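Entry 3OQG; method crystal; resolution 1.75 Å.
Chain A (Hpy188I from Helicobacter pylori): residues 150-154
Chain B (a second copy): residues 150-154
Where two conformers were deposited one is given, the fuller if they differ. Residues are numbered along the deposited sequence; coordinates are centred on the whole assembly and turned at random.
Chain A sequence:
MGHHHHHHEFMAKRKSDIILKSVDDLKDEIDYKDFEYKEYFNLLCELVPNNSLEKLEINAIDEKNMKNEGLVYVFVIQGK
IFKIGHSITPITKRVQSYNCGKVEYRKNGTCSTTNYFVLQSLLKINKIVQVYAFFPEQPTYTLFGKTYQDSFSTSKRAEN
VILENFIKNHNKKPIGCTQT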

# COMPACT_ATOMS: atom_id res chain seq x y z
N ASP A 150 16.14 8.28 -2.78
CA ASP A 150 15.12 8.34 -1.73
C ASP A 150 14.59 6.96 -1.41
O ASP A 150 15.14 5.95 -1.90
CB ASP A 150 14.02 9.33 -2.14
CG ASP A 150 13.37 8.97 -3.45
OD1 ASP A 150 13.31 7.77 -3.78
OD2 ASP A 150 12.94 9.90 -4.16
N SER A 151 13.51 6.92 -0.64
CA SER A 151 12.95 5.67 -0.14
C SER A 151 11.93 5.08 -1.10
O SER A 151 11.47 3.97 -0.87
CB SER A 151 12.26 5.93 1.18
OG SER A 151 11.27 6.92 1.02
N PHE A 152 11.57 5.81 -2.15
CA PHE A 152 10.46 5.42 -3.03
C PHE A 152 10.89 4.37 -4.05
O PHE A 152 12.05 4.37 -4.53
CB PHE A 152 9.96 6.64 -3.82
CG PHE A 152 9.02 7.55 -3.06
CD1 PHE A 152 9.11 7.74 -1.70
CD2 PHE A 152 8.03 8.24 -3.76
CE1 PHE A 152 8.21 8.58 -1.04
CE2 PHE A 152 7.15 9.09 -3.13
CZ PHE A 152 7.23 9.26 -1.76
N SER A 153 9.96 3.50 -4.42
CA SER A 153 10.12 2.68 -5.64
C SER A 153 10.19 3.62 -6.83
O SER A 153 9.66 4.73 -6.78
CB SER A 153 8.97 1.70 -5.83
OG SER A 153 7.75 2.35 -6.15
N THR A 154 10.84 3.20 -7.91
CA THR A 154 10.99 4.09 -9.07
C THR A 154 9.64 4.36 -9.73
O THR A 154 9.42 5.46 -10.24
CB THR A 154 12.03 3.57 -10.11
OG1 THR A 154 11.61 2.31 -10.64
CG2 THR A 154 13.41 3.42 -9.46
N ASP B 150 15.21 -4.67 -9.18
CA ASP B 150 13.79 -4.98 -9.30
C ASP B 150 12.95 -3.72 -9.08
O ASP B 150 13.46 -2.60 -9.05
CB ASP B 150 13.42 -6.12 -8.34
CG ASP B 150 13.68 -5.80 -6.90
OD1 ASP B 150 13.61 -4.61 -6.53
OD2 ASP B 150 13.93 -6.74 -6.12
N SER B 151 11.64 -3.93 -8.95
CA SER B 151 10.67 -2.86 -8.87
C SER B 151 10.36 -2.44 -7.43
O SER B 151 9.58 -1.51 -7.21
CB SER B 151 9.39 -3.32 -9.54
OG SER B 151 8.87 -4.48 -8.89
N PHE B 152 10.95 -3.13 -6.46
CA PHE B 152 10.63 -2.92 -5.05
C PHE B 152 11.37 -1.72 -4.50
O PHE B 152 12.51 -1.43 -4.89
CB PHE B 152 11.02 -4.16 -4.22
CG PHE B 152 10.03 -5.29 -4.25
CD1 PHE B 152 9.32 -5.60 -5.41
CD2 PHE B 152 9.85 -6.09 -3.13
CE1 PHE B 152 8.41 -6.66 -5.42
CE2 PHE B 152 8.96 -7.15 -3.13
CZ PHE B 152 8.23 -7.44 -4.29
N SER B 153 10.76 -1.04 -3.54
CA SER B 153 11.53 -0.12 -2.69
C SER B 153 12.56 -0.94 -1.92
O SER B 153 12.35 -2.13 -1.69
CB SER B 153 10.62 0.63 -1.73
OG SER B 153 10.11 -0.25 -0.73
N THR B 154 13.67 -0.32 -1.53
CA THR B 154 14.70 -1.03 -0.78
C THR B 154 14.20 -1.55 0.57
O THR B 154 14.56 -2.64 0.99
CB THR B 154 15.98 -0.19 -0.60
OG1 THR B 154 15.66 1.07 0.02
CG2 THR B 154 16.66 0.04 -1.97
O HOH W 1 15.74 3.31 -1.29
O HOH W 2 13.76 2.38 -2.64
O HOH W 3 12.35 0.72 -7.46

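The two stretches meet in a small, nearly symmetric contact in which a pair of serines packs closely and ordered water carries the polar links, with no direct hydrogen bond between the two stretches. At its centre the CA atoms of A:Ser153 and B:Ser153 lie 4.3 Å apart, and these two residues bury the most surface of a total of 166 Å². Each points its CA-to-CB bond sideways and lays CB against the backbone of the partner: A:Ser153 CB is 3.5 Å from B:Ser151 O, and B:Ser153 CB is 3.6 Å from A:Ser151 O. The small side chain suits so close an approach of two backbones, while its hydroxyl, with chi1 in the p well, serves as the N-cap of the helix that follows in its own chain. A:Ser151 and B:Ser151 are also buried; their OG atoms are hydrogen-bonded elsewhere in the structure.

Water joins the backbones around this centre. Water 2 accepts from B:Thr154 N (2.9 Å from the water oxygen) and donates to A:Phe152 O (3.2 Å). Water 3 makes the corresponding bridge, accepting from A:Thr154 N at 2.9 Å and donating weakly to B:Phe152 O at 3.4 Å. Water 1 adds a side-chain link, donating to A:Asp150 O at 2.8 Å and hydrogen bonding at 2.6 Å to B:Thr154 OG1, a hydroxyl that gives threonine a second polar link here.

The side chains of A:Asp150 and B:Asp150 act within their own loops, accepting hydrogen bonds from backbone N atoms, with A:Phe152 N to A:Asp150 OD1 at 3.1 Å and B:Phe152 N to B:Asp150 OD1 at 3.0 Å, bracing the turns that lead into A:Ser153 and B:Ser153. A:Phe152 and B:Phe152 direct CA-to-CB away from the other stretch, and their side chains make no close contact with it; their backbone O atoms take part in the water bridges.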